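Local coordinates for protein Pbp related beta-lactamase (Pyrococcus abyssi, PDB 2QMI) that assembles into a self-compartmentalizing octamer and probably acts as a serine peptidase of the penicillin-binding protein and beta-lactamase family, at residues T135-I140 / L168-E173; L114-A119 / T232-L237; I60-T65 / T163-L168. All blocks are in the same frame, centred on the assembly; numbering follows the deposited sequence.

All three contacts lie on the helical side of the beta-lactamase-like part of one subunit, their centres about 9 to 11 Å apart. Contacts 1 and 3 share Leu168 and use successive turns of helix 162-176, which faces helix 136-142 in the first and helix 61-74 in the third. Contact 2 places the loop 232-237 beside both: Gly169 CA packs 3.6 Å from Ala233 CB, while Asp234 O lies 2.9 Å from Lys62 NZ and Ala233 O 2.8 Å from Thr65 OG1, probable hydrogen bonds. Lys62 belongs to an apparent SxxK motif with Ser59, so contacts 2 and 3 border the likely active site, whereas contact 1 lies at the surface.

Contact 1: residues T135-I140 / L168-E173; sequences TPEETI and LGKIIE
Glu137 and Lys170 meet through their charged ends in a salt-bridge network with Glu173, joining helix 136-142 to helix 162-176 on the helical side of the beta-lactamase-like fold. The two segments are 11.1 Å apart at the axes and inclined at 119°, so long side chains are needed to close the distance. NZ of Lys170 is modelled 2.4 Å from OE2 of Glu137, a salt bridge whose exact length is doubtful. NZ of Lys170 also donates to OE1 of Glu173 at 2.5 Å, from the syn side but 32° out of the carboxylate plane. Lying between two carboxylates, it probably offsets the repulsion between Glu137 OE2 and Glu173 OE1, which are 4.2 Å apart. A water donates to OE2 of Glu137 and to OE2 of Glu173, closing the network on another side. Lysine suits this place doubly, because its aliphatic part also receives Ile140: CD1 packs 3.9 Å from Lys170 CB. With CG opposite the backbone N (chi1 -175°) and two further bends at chi2 and chi3, the lysine chain curls over that methyl and delivers NZ to the acids. Farther out, the backbone N of Tyr180 bonds Glu173 OE2. Thr135, at the N-cap position, makes no capping bond with its side chain; its OG1 instead donates to Glu137 OE1 at 2.9 Å, meeting that oxygen nearly along its C-O bond.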
ATOM      1  N   THR A 135      11.542 -31.078 -26.509  1.00 22.30           N
ATOM      2  CA  THR A 135      12.376 -31.923 -27.352  1.00 22.18           C
ATOM      3  C   THR A 135      12.905 -31.139 -28.558  1.00 22.94           C
ATOM      4  O   THR A 135      12.271 -30.188 -29.012  1.00 23.52           O
ATOM      5  CB  THR A 135      11.576 -33.164 -27.829  1.00 23.76           C
ATOM      6  OG1 THR A 135      12.487 -34.166 -28.290  1.00 28.27           O
ATOM      7  CG2 THR A 135      10.631 -32.804 -28.958  1.00 21.68           C
ATOM      8  N   PRO A 136      14.089 -31.514 -29.072  1.00 22.64           N
ATOM      9  CA  PRO A 136      14.722 -30.864 -30.222  1.00 22.17           C
ATOM     10  C   PRO A 136      13.817 -30.833 -31.440  1.00 21.93           C
ATOM     11  O   PRO A 136      13.866 -29.902 -32.242  1.00 22.81           O
ATOM     12  CB  PRO A 136      15.963 -31.715 -30.447  1.00 23.37           C
ATOM     13  CG  PRO A 136      16.342 -32.087 -29.067  1.00 23.34           C
ATOM     14  CD  PRO A 136      15.012 -32.495 -28.470  1.00 23.99           C
ATOM     15  N   GLU A 137      12.989 -31.859 -31.577  1.00 21.39           N
ATOM     16  CA  GLU A 137      12.067 -31.926 -32.693  1.00 22.54           C
ATOM     17  C   GLU A 137      11.059 -30.776 -32.614  1.00 21.75           C
ATOM     18  O   GLU A 137      10.753 -30.137 -33.626  1.00 22.70           O
ATOM     19  CB  GLU A 137      11.353 -33.280 -32.703  1.00 24.46           C
ATOM     20  CG  GLU A 137      12.263 -34.458 -33.093  1.00 28.99           C
ATOM     21  CD  GLU A 137      13.474 -34.638 -32.171  1.00 30.45           C
ATOM     22  OE1 GLU A 137      13.287 -34.917 -30.965  1.00 30.74           O
ATOM     23  OE2 GLU A 137      14.619 -34.502 -32.658  1.00 32.95           O
ATOM     24  N   GLU A 138      10.551 -30.503 -31.416  1.00 19.97           N
ATOM     25  CA  GLU A 138       9.600 -29.409 -31.249  1.00 20.74           C
ATOM     26  C   GLU A 138      10.268 -28.074 -31.570  1.00 20.31           C
ATOM     27  O   GLU A 138       9.608 -27.158 -32.069  1.00 20.07           O
ATOM     28  CB  GLU A 138       9.047 -29.387 -29.820  1.00 21.21           C
ATOM     29  CG  GLU A 138       8.252 -30.634 -29.470  1.00 26.54           C
ATOM     30  CD  GLU A 138       8.075 -30.829 -27.974  1.00 27.47           C
ATOM     31  OE1 GLU A 138       7.997 -32.001 -27.535  1.00 30.06           O
ATOM     32  OE2 GLU A 138       8.008 -29.823 -27.239  1.00 27.92           O
ATOM     33  N   THR A 139      11.570 -27.968 -31.292  1.00 18.38           N
ATOM     34  CA  THR A 139      12.312 -26.733 -31.566  1.00 18.32           C
ATOM     35  C   THR A 139      12.470 -26.518 -33.073  1.00 19.50           C
ATOM     36  O   THR A 139      12.338 -25.393 -33.572  1.00 18.64           O
ATOM     37  CB  THR A 139      13.725 -26.745 -30.908  1.00 16.90           C
ATOM     38  OG1 THR A 139      13.602 -26.951 -29.495  1.00 16.73           O
ATOM     39  CG2 THR A 139      14.439 -25.425 -31.145  1.00 15.68           C
ATOM     40  N   ILE A 140      12.762 -27.595 -33.799  1.00 20.26           N
ATOM     41  CA  ILE A 140      12.917 -27.504 -35.247  1.00 20.40           C
ATOM     42  C   ILE A 140      11.569 -27.145 -35.870  1.00 20.27           C
ATOM     43  O   ILE A 140      11.501 -26.295 -36.757  1.00 21.15           O
ATOM     44  CB  ILE A 140      13.464 -28.830 -35.853  1.00 20.88           C
ATOM     45  CG1 ILE A 140      14.918 -29.033 -35.410  1.00 20.64           C
ATOM     46  CG2 ILE A 140      13.398 -28.786 -37.377  1.00 20.58           C
ATOM     47  CD1 ILE A 140      15.565 -30.314 -35.910  1.00 22.70           C
ATOM     48  N   LEU A 168      22.512 -29.145 -35.937  1.00 21.37           N
ATOM     49  CA  LEU A 168      23.714 -29.971 -35.997  1.00 21.04           C
ATOM     50  C   LEU A 168      23.444 -31.269 -35.252  1.00 20.27           C
ATOM     51  O   LEU A 168      23.966 -32.321 -35.611  1.00 21.26           O
ATOM     52  CB  LEU A 168      24.903 -29.257 -35.347  1.00 20.92           C
ATOM     53  CG  LEU A 168      25.609 -28.141 -36.121  1.00 22.35           C
ATOM     54  CD1 LEU A 168      26.681 -27.503 -35.234  1.00 23.69           C
ATOM     55  CD2 LEU A 168      26.236 -28.716 -37.386  1.00 22.61           C
ATOM     56  N   GLY A 169      22.630 -31.191 -34.204  1.00 20.56           N
ATOM     57  CA  GLY A 169      22.295 -32.383 -33.442  1.00 22.11           C
ATOM     58  C   GLY A 169      21.446 -33.336 -34.274  1.00 23.44           C
ATOM     59  O   GLY A 169      21.570 -34.559 -34.168  1.00 24.03           O
ATOM     60  N   LYS A 170      20.580 -32.769 -35.109  1.00 22.43           N
ATOM     61  CA  LYS A 170      19.702 -33.549 -35.971  1.00 22.97           C
ATOM     62  C   LYS A 170      20.498 -34.148 -37.132  1.00 23.35           C
ATOM     63  O   LYS A 170      20.223 -35.257 -37.584  1.00 22.11           O
ATOM     64  CB  LYS A 170      18.574 -32.658 -36.508  1.00 24.74           C
ATOM     65  CG  LYS A 170      17.522 -33.399 -37.334  1.00 26.55           C
ATOM     66  CD  LYS A 170      16.992 -34.602 -36.573  1.00 28.97           C
ATOM     67  CE  LYS A 170      16.354 -34.195 -35.260  1.00 31.29           C
ATOM     68  NZ  LYS A 170      16.049 -35.396 -34.414  1.00 34.59           N
ATOM     69  N   ILE A 171      21.481 -33.399 -37.621  1.00 23.10           N
ATOM     70  CA  ILE A 171      22.327 -33.873 -38.706  1.00 23.01           C
ATOM     71  C   ILE A 171      23.107 -35.094 -38.213  1.00 24.27           C
ATOM     72  O   ILE A 171      23.292 -36.070 -38.945  1.00 23.81           O
ATOM     73  CB  ILE A 171      23.298 -32.763 -39.163  1.00 21.54           C
ATOM     74  CG1 ILE A 171      22.509 -31.683 -39.905  1.00 20.62           C
ATOM     75  CG2 ILE A 171      24.387 -33.343 -40.047  1.00 21.80           C
ATOM     76  CD1 ILE A 171      23.331 -30.538 -40.413  1.00 20.34           C
ATOM     77  N   ILE A 172      23.541 -35.040 -36.959  1.00 24.38           N
ATOM     78  CA  ILE A 172      24.284 -36.142 -36.364  1.00 24.48           C
ATOM     79  C   ILE A 172      23.434 -37.407 -36.327  1.00 24.74           C
ATOM     80  O   ILE A 172      23.918 -38.496 -36.629  1.00 25.80           O
ATOM     81  CB  ILE A 172      24.743 -35.776 -34.942  1.00 24.21           C
ATOM     82  CG1 ILE A 172      25.892 -34.765 -35.036  1.00 23.73           C
ATOM     83  CG2 ILE A 172      25.125 -37.030 -34.164  1.00 23.43           C
ATOM     84  CD1 ILE A 172      26.403 -34.262 -33.694  1.00 22.79           C
ATOM     85  N   GLU A 173      22.163 -37.267 -35.969  1.00 24.79           N
ATOM     86  CA  GLU A 173      21.281 -38.424 -35.911  1.00 25.17           C
ATOM     87  C   GLU A 173      21.007 -38.928 -37.328  1.00 25.21           C
ATOM     88  O   GLU A 173      21.003 -40.134 -37.584  1.00 23.79           O
ATOM     89  CB  GLU A 173      19.959 -38.061 -35.226  1.00 25.54           C
ATOM     90  CG  GLU A 173      20.121 -37.380 -33.871  1.00 27.52           C
ATOM     91  CD  GLU A 173      18.825 -37.339 -33.079  1.00 27.56           C
ATOM     92  OE1 GLU A 173      17.761 -37.099 -33.691  1.00 29.18           O
ATOM     93  OE2 GLU A 173      18.870 -37.538 -31.847  1.00 27.43           O
TER
HETATM   94  O   HOH W   1      16.549 -36.343 -31.174  1.00 37.65           O

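Contact 2: residues L114-A119 / T232-L237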
ATOM      1  N   LEU A 114      17.056 -16.607 -32.736  1.00 22.60           N
ATOM      2  CA  LEU A 114      15.641 -16.699 -32.461  1.00 25.09           C
ATOM      3  C   LEU A 114      15.755 -16.660 -30.933  1.00 25.38           C
ATOM      4  O   LEU A 114      16.720 -17.173 -30.378  1.00 29.60           O
ATOM      5  CB  LEU A 114      15.079 -18.051 -32.938  1.00 24.49           C
ATOM      6  CG  LEU A 114      15.498 -18.593 -34.320  1.00 24.75           C
ATOM      7  CD1 LEU A 114      14.794 -19.932 -34.570  1.00 24.21           C
ATOM      8  CD2 LEU A 114      15.157 -17.595 -35.422  1.00 22.75           C
ATOM      9  N   GLY A 115      14.825 -16.033 -30.237  1.00 26.52           N
ATOM     10  CA  GLY A 115      14.949 -15.998 -28.790  1.00 25.50           C
ATOM     11  C   GLY A 115      14.558 -17.321 -28.152  1.00 24.27           C
ATOM     12  O   GLY A 115      14.144 -17.348 -26.995  1.00 25.75           O
ATOM     13  N   TYR A 116      14.708 -18.414 -28.898  1.00 22.45           N
ATOM     14  CA  TYR A 116      14.335 -19.748 -28.429  1.00 19.78           C
ATOM     15  C   TYR A 116      14.817 -20.134 -27.027  1.00 18.84           C
ATOM     16  O   TYR A 116      14.001 -20.338 -26.133  1.00 19.09           O
ATOM     17  CB  TYR A 116      14.756 -20.794 -29.491  1.00 18.44           C
ATOM     18  CG  TYR A 116      15.433 -22.054 -28.976  1.00 18.33           C
ATOM     19  CD1 TYR A 116      16.717 -22.399 -29.409  1.00 16.99           C
ATOM     20  CD2 TYR A 116      14.817 -22.873 -28.025  1.00 16.14           C
ATOM     21  CE1 TYR A 116      17.376 -23.523 -28.900  1.00 16.79           C
ATOM     22  CE2 TYR A 116      15.465 -23.997 -27.512  1.00 17.06           C
ATOM     23  CZ  TYR A 116      16.745 -24.309 -27.949  1.00 17.22           C
ATOM     24  OH  TYR A 116      17.405 -25.383 -27.405  1.00 19.04           O
ATOM     25  N   ALA A 117      16.124 -20.234 -26.823  1.00 19.93           N
ATOM     26  CA  ALA A 117      16.643 -20.628 -25.520  1.00 20.07           C
ATOM     27  C   ALA A 117      16.277 -19.625 -24.429  1.00 19.94           C
ATOM     28  O   ALA A 117      15.963 -20.014 -23.304  1.00 18.94           O
ATOM     29  CB  ALA A 117      18.151 -20.815 -25.585  1.00 18.92           C
ATOM     30  N   GLU A 118      16.319 -18.336 -24.761  1.00 19.38           N
ATOM     31  CA  GLU A 118      15.971 -17.297 -23.793  1.00 19.49           C
ATOM     32  C   GLU A 118      14.538 -17.485 -23.295  1.00 18.92           C
ATOM     33  O   GLU A 118      14.284 -17.470 -22.089  1.00 19.45           O
ATOM     34  CB  GLU A 118      16.109 -15.902 -24.419  1.00 19.93           C
ATOM     35  CG  GLU A 118      17.543 -15.451 -24.663  1.00 20.15           C
ATOM     36  CD  GLU A 118      18.174 -16.077 -25.897  1.00 21.33           C
ATOM     37  OE1 GLU A 118      17.494 -16.847 -26.612  1.00 19.27           O
ATOM     38  OE2 GLU A 118      19.362 -15.780 -26.155  1.00 20.73           O
ATOM     39  N   ALA A 119      13.607 -17.663 -24.231  1.00 18.64           N
ATOM     40  CA  ALA A 119      12.194 -17.856 -23.893  1.00 18.93           C
ATOM     41  C   ALA A 119      11.948 -19.160 -23.136  1.00 17.88           C
ATOM     42  O   ALA A 119      11.195 -19.186 -22.171  1.00 18.27           O
ATOM     43  CB  ALA A 119      11.349 -17.823 -25.151  1.00 17.32           C
ATOM     44  N   THR A 232      19.473 -30.168 -25.772  1.00 22.69           N
ATOM     45  CA  THR A 232      20.471 -31.210 -26.040  1.00 22.95           C
ATOM     46  C   THR A 232      21.796 -30.801 -26.703  1.00 22.57           C
ATOM     47  O   THR A 232      22.775 -30.520 -26.015  1.00 22.58           O
ATOM     48  CB  THR A 232      19.867 -32.347 -26.901  1.00 23.75           C
ATOM     49  OG1 THR A 232      19.256 -31.788 -28.072  1.00 26.21           O
ATOM     50  CG2 THR A 232      18.833 -33.125 -26.114  1.00 25.94           C
ATOM     51  N   ALA A 233      21.821 -30.795 -28.037  1.00 21.91           N
ATOM     52  CA  ALA A 233      23.021 -30.465 -28.806  1.00 22.31           C
ATOM     53  C   ALA A 233      23.583 -29.050 -28.597  1.00 22.87           C
ATOM     54  O   ALA A 233      24.792 -28.841 -28.702  1.00 21.88           O
ATOM     55  CB  ALA A 233      22.760 -30.702 -30.293  1.00 20.96           C
ATOM     56  N   ASP A 234      22.712 -28.088 -28.304  1.00 23.06           N
ATOM     57  CA  ASP A 234      23.138 -26.708 -28.089  1.00 22.29           C
ATOM     58  C   ASP A 234      23.568 -26.396 -26.654  1.00 22.50           C
ATOM     59  O   ASP A 234      24.163 -25.349 -26.401  1.00 23.72           O
ATOM     60  CB  ASP A 234      22.029 -25.748 -28.531  1.00 22.69           C
ATOM     61  CG  ASP A 234      20.716 -26.011 -27.833  1.00 22.22           C
ATOM     62  OD1 ASP A 234      20.466 -27.167 -27.434  1.00 22.74           O
ATOM     63  OD2 ASP A 234      19.925 -25.062 -27.699  1.00 22.39           O
ATOM     64  N   GLY A 235      23.276 -27.291 -25.711  1.00 22.73           N
ATOM     65  CA  GLY A 235      23.692 -27.041 -24.340  1.00 21.79           C
ATOM     66  C   GLY A 235      22.984 -27.796 -23.230  1.00 21.18           C
ATOM     67  O   GLY A 235      22.595 -27.187 -22.240  1.00 22.18           O
ATOM     68  N   GLY A 236      22.847 -29.114 -23.360  1.00 20.42           N
ATOM     69  CA  GLY A 236      22.149 -29.874 -22.336  1.00 19.74           C
ATOM     70  C   GLY A 236      22.959 -30.875 -21.537  1.00 20.35           C
ATOM     71  O   GLY A 236      22.408 -31.672 -20.785  1.00 21.47           O
ATOM     72  N   LEU A 237      24.272 -30.828 -21.668  1.00 21.13           N
ATOM     73  CA  LEU A 237      25.107 -31.770 -20.946  1.00 20.98           C
ATOM     74  C   LEU A 237      25.414 -31.324 -19.509  1.00 20.81           C
ATOM     75  O   LEU A 237      25.634 -30.139 -19.241  1.00 19.97           O
ATOM     76  CB  LEU A 237      26.405 -31.992 -21.732  1.00 21.10           C
ATOM     77  CG  LEU A 237      27.304 -33.172 -21.367  1.00 23.86           C
ATOM     78  CD1 LEU A 237      26.565 -34.497 -21.568  1.00 22.83           C
ATOM     79  CD2 LEU A 237      28.546 -33.110 -22.235  1.00 24.60           C
TER
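The loop leading into strand 238-239, beside the probable active site, is joined to the start of helix 116-124 by a buried pair, Tyr116 and Asp234. The side chains approach from opposite directions, and the phenol OH of Tyr116 donates to OD2 of Asp234 at 2.6 Å. It reaches the syn side of that oxygen, 19° out of the carboxylate plane. OD2 of Asp234 lies at the ring edge, near its plane, and comes within 3.2 Å of Tyr116 CE1; the planes of ring and carboxylate are only 22° apart. Tyrosine fits because it combines length with a single polar end: the ring crosses the interior and carries its hydroxyl to a buried acid. One ring face is covered by Ala117, whose CB stands 4.2 Å above its centre.

Asp234 reaches the phenol from the crowded position between its own backbone N and carbonyl carbon (chi1 56°). In the penicillin-binding protein and beta-lactamase fold, the lysine of the SxxK motif lies at the start of a central helix; here Lys62, of an apparent SxxK, donates to the backbone O of Asp234. The aspartate side chain, while bonded to Tyr116, also touches this likely catalytic group and packs on Val166.

The loop turns tightly behind it. Thr232 O accepts Gly235 N at 3.3 Å and Gly236 N at 3.0 Å. Glycine is called for at Gly235, where a CB would be jammed against Asp234 O. At the other end of the contact, Gly115 occupies the N-cap position and its O receives Ala119 N at 2.8 Å. Nearby, Glu118 OE2 bonds Tyr442 OH of a neighbouring subunit, in its octamerisation domain.

Contact 3: residues I60-T65 / T163-L168; sequences ITKSFT and TGYVLL
Turned opposite its carbonyl carbon (chi1 -75°), CG of Lys62 starts an extended chain that runs over the ring of Tyr165 and bends only at chi4, near the ammonium. CG comes 3.4 Å from CD1 of the ring; it is 3.9 Å from the ring centroid and 30° off the normal, a CH-pi contact. CD follows over the centre of the same face. Leu168 CD1 takes the opposite face, 3.4 Å above the plane, so the tyrosine is sandwiched between aliphatic groups of two helices. At the ring edge and in its plane lies Lys62 O, 3.3 Å from CE1.

Here helix 61-74, at whose start the apparent SxxK motif places Lys62, packs beside helix 162-176 in this beta-lactamase-like fold, the segments 10.5 Å apart at their axes and inclined at 38°. Threonine suits position 65 because it offers a methyl to the neighbouring helix and a hydroxyl to polar partners: Thr65 CG2 packs 3.7 Å from Leu168 CB and, obliquely, 3.9 Å from Tyr165 CD1, while OG1 is held by Tyr180 OH and Ala233 O. Lysine likewise divides its roles. The methylenes lie on the ring, but NZ, too far from it for more than a weak cation-pi attraction, bonds Ser59 OG, Tyr160 OH and Asn162 OD1, consistent with the lysine of an SxxK motif. At the far end of the ring, Tyr165 OH is hydrogen-bonded to the backbone O of Leu105.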
ATOM      1  N   ILE A  60      28.847 -25.251 -23.355  1.00 20.76           N
ATOM      2  CA  ILE A  60      30.140 -25.918 -23.452  1.00 21.78           C
ATOM      3  C   ILE A  60      29.863 -27.235 -24.174  1.00 21.74           C
ATOM      4  O   ILE A  60      30.769 -27.889 -24.695  1.00 21.23           O
ATOM      5  CB  ILE A  60      30.763 -26.176 -22.062  1.00 21.82           C
ATOM      6  CG1 ILE A  60      31.015 -24.838 -21.364  1.00 22.75           C
ATOM      7  CG2 ILE A  60      32.085 -26.940 -22.209  1.00 22.44           C
ATOM      8  CD1 ILE A  60      31.605 -24.962 -19.967  1.00 23.87           C
ATOM      9  N   THR A  61      28.581 -27.594 -24.216  1.00 21.86           N
ATOM     10  CA  THR A  61      28.130 -28.803 -24.897  1.00 20.79           C
ATOM     11  C   THR A  61      28.407 -28.630 -26.391  1.00 19.79           C
ATOM     12  O   THR A  61      28.678 -29.605 -27.086  1.00 19.68           O
ATOM     13  CB  THR A  61      26.596 -29.040 -24.707  1.00 20.06           C
ATOM     14  OG1 THR A  61      26.285 -29.171 -23.312  1.00 20.09           O
ATOM     15  CG2 THR A  61      26.158 -30.310 -25.429  1.00 19.76           C
ATOM     16  N   LYS A  62      28.344 -27.391 -26.880  1.00 19.59           N
ATOM     17  CA  LYS A  62      28.580 -27.130 -28.298  1.00 19.15           C
ATOM     18  C   LYS A  62      29.897 -27.710 -28.821  1.00 21.43           C
ATOM     19  O   LYS A  62      29.944 -28.212 -29.947  1.00 20.79           O
ATOM     20  CB  LYS A  62      28.514 -25.630 -28.598  1.00 19.08           C
ATOM     21  CG  LYS A  62      27.088 -25.050 -28.601  1.00 18.99           C
ATOM     22  CD  LYS A  62      27.074 -23.596 -29.071  1.00 17.58           C
ATOM     23  CE  LYS A  62      25.670 -22.999 -29.083  1.00 18.06           C
ATOM     24  NZ  LYS A  62      25.048 -22.935 -27.729  1.00 18.11           N
ATOM     25  N   SER A  63      30.964 -27.652 -28.021  1.00 21.05           N
ATOM     26  CA  SER A  63      32.236 -28.210 -28.475  1.00 21.54           C
ATOM     27  C   SER A  63      32.087 -29.714 -28.749  1.00 21.42           C
ATOM     28  O   SER A  63      32.652 -30.241 -29.709  1.00 21.49           O
ATOM     29  CB  SER A  63      33.358 -27.940 -27.454  1.00 21.06           C
ATOM     30  OG  SER A  63      33.103 -28.515 -26.182  1.00 22.16           O
ATOM     31  N   PHE A  64      31.307 -30.398 -27.916  1.00 19.39           N
ATOM     32  CA  PHE A  64      31.068 -31.825 -28.089  1.00 19.37           C
ATOM     33  C   PHE A  64      30.351 -32.074 -29.416  1.00 19.11           C
ATOM     34  O   PHE A  64      30.744 -32.935 -30.190  1.00 19.50           O
ATOM     35  CB  PHE A  64      30.219 -32.355 -26.934  1.00 18.01           C
ATOM     36  CG  PHE A  64      30.950 -32.427 -25.635  1.00 17.99           C
ATOM     37  CD1 PHE A  64      31.428 -33.644 -25.157  1.00 18.90           C
ATOM     38  CD2 PHE A  64      31.160 -31.283 -24.878  1.00 18.17           C
ATOM     39  CE1 PHE A  64      32.102 -33.722 -23.941  1.00 18.46           C
ATOM     40  CE2 PHE A  64      31.832 -31.349 -23.662  1.00 17.68           C
ATOM     41  CZ  PHE A  64      32.303 -32.572 -23.194  1.00 18.50           C
ATOM     42  N   THR A  65      29.299 -31.306 -29.672  1.00 19.01           N
ATOM     43  CA  THR A  65      28.542 -31.436 -30.902  1.00 18.78           C
ATOM     44  C   THR A  65      29.462 -31.239 -32.107  1.00 20.46           C
ATOM     45  O   THR A  65      29.352 -31.958 -33.104  1.00 20.10           O
ATOM     46  CB  THR A  65      27.408 -30.396 -30.970  1.00 19.01           C
ATOM     47  OG1 THR A  65      26.443 -30.669 -29.947  1.00 18.38           O
ATOM     48  CG2 THR A  65      26.724 -30.430 -32.335  1.00 16.98           C
ATOM     49  N   THR A 163      19.738 -22.396 -32.210  1.00 19.99           N
ATOM     50  CA  THR A 163      19.001 -23.277 -33.111  1.00 20.54           C
ATOM     51  C   THR A 163      19.983 -23.879 -34.124  1.00 22.08           C
ATOM     52  O   THR A 163      19.724 -24.931 -34.710  1.00 22.39           O
ATOM     53  CB  THR A 163      17.885 -22.498 -33.853  1.00 19.30           C
ATOM     54  OG1 THR A 163      16.932 -22.003 -32.900  1.00 19.80           O
ATOM     55  CG2 THR A 163      17.176 -23.393 -34.860  1.00 17.55           C
ATOM     56  N   GLY A 164      21.111 -23.204 -34.322  1.00 21.07           N
ATOM     57  CA  GLY A 164      22.116 -23.705 -35.237  1.00 21.08           C
ATOM     58  C   GLY A 164      22.671 -25.046 -34.775  1.00 21.61           C
ATOM     59  O   GLY A 164      22.870 -25.946 -35.590  1.00 20.68           O
ATOM     60  N   TYR A 165      22.919 -25.194 -33.476  1.00 20.05           N
ATOM     61  CA  TYR A 165      23.457 -26.457 -32.972  1.00 21.65           C
ATOM     62  C   TYR A 165      22.389 -27.501 -32.708  1.00 21.32           C
ATOM     63  O   TYR A 165      22.694 -28.678 -32.531  1.00 20.36           O
ATOM     64  CB  TYR A 165      24.322 -26.233 -31.727  1.00 21.38           C
ATOM     65  CG  TYR A 165      25.746 -25.863 -32.088  1.00 21.10           C
ATOM     66  CD1 TYR A 165      26.824 -26.619 -31.633  1.00 20.30           C
ATOM     67  CD2 TYR A 165      26.006 -24.777 -32.927  1.00 21.27           C
ATOM     68  CE1 TYR A 165      28.135 -26.303 -32.009  1.00 21.65           C
ATOM     69  CE2 TYR A 165      27.299 -24.454 -33.307  1.00 20.52           C
ATOM     70  CZ  TYR A 165      28.360 -25.220 -32.848  1.00 20.00           C
ATOM     71  OH  TYR A 165      29.631 -24.900 -33.244  1.00 18.59           O
ATOM     72  N   VAL A 166      21.135 -27.065 -32.678  1.00 21.03           N
ATOM     73  CA  VAL A 166      20.041 -28.002 -32.511  1.00 20.94           C
ATOM     74  C   VAL A 166      19.984 -28.762 -33.840  1.00 21.32           C
ATOM     75  O   VAL A 166      19.804 -29.983 -33.866  1.00 21.57           O
ATOM     76  CB  VAL A 166      18.703 -27.273 -32.262  1.00 21.77           C
ATOM     77  CG1 VAL A 166      17.533 -28.254 -32.405  1.00 19.76           C
ATOM     78  CG2 VAL A 166      18.709 -26.655 -30.863  1.00 18.55           C
ATOM     79  N   LEU A 167      20.167 -28.025 -34.936  1.00 21.21           N
ATOM     80  CA  LEU A 167      20.163 -28.602 -36.276  1.00 20.88           C
ATOM     81  C   LEU A 167      21.350 -29.549 -36.452  1.00 21.76           C
ATOM     82  O   LEU A 167      21.212 -30.622 -37.044  1.00 22.05           O
ATOM     83  CB  LEU A 167      20.204 -27.489 -37.329  1.00 21.16           C
ATOM     84  CG  LEU A 167      18.918 -26.654 -37.409  1.00 21.70           C
ATOM     85  CD1 LEU A 167      19.136 -25.423 -38.277  1.00 20.23           C
ATOM     86  CD2 LEU A 167      17.796 -27.512 -37.960  1.00 21.78           C
ATOM     87  N   LEU A 168      22.512 -29.145 -35.937  1.00 21.37           N
ATOM     88  CA  LEU A 168      23.714 -29.971 -35.997  1.00 21.04           C
ATOM     89  C   LEU A 168      23.444 -31.269 -35.252  1.00 20.27           C
ATOM     90  O   LEU A 168      23.966 -32.321 -35.611  1.00 21.26           O
ATOM     91  CB  LEU A 168      24.903 -29.257 -35.347  1.00 20.92           C
ATOM     92  CG  LEU A 168      25.609 -28.141 -36.121  1.00 22.35           C
ATOM     93  CD1 LEU A 168      26.681 -27.503 -35.234  1.00 23.69           C
ATOM     94  CD2 LEU A 168      26.236 -28.716 -37.386  1.00 22.61           C
TER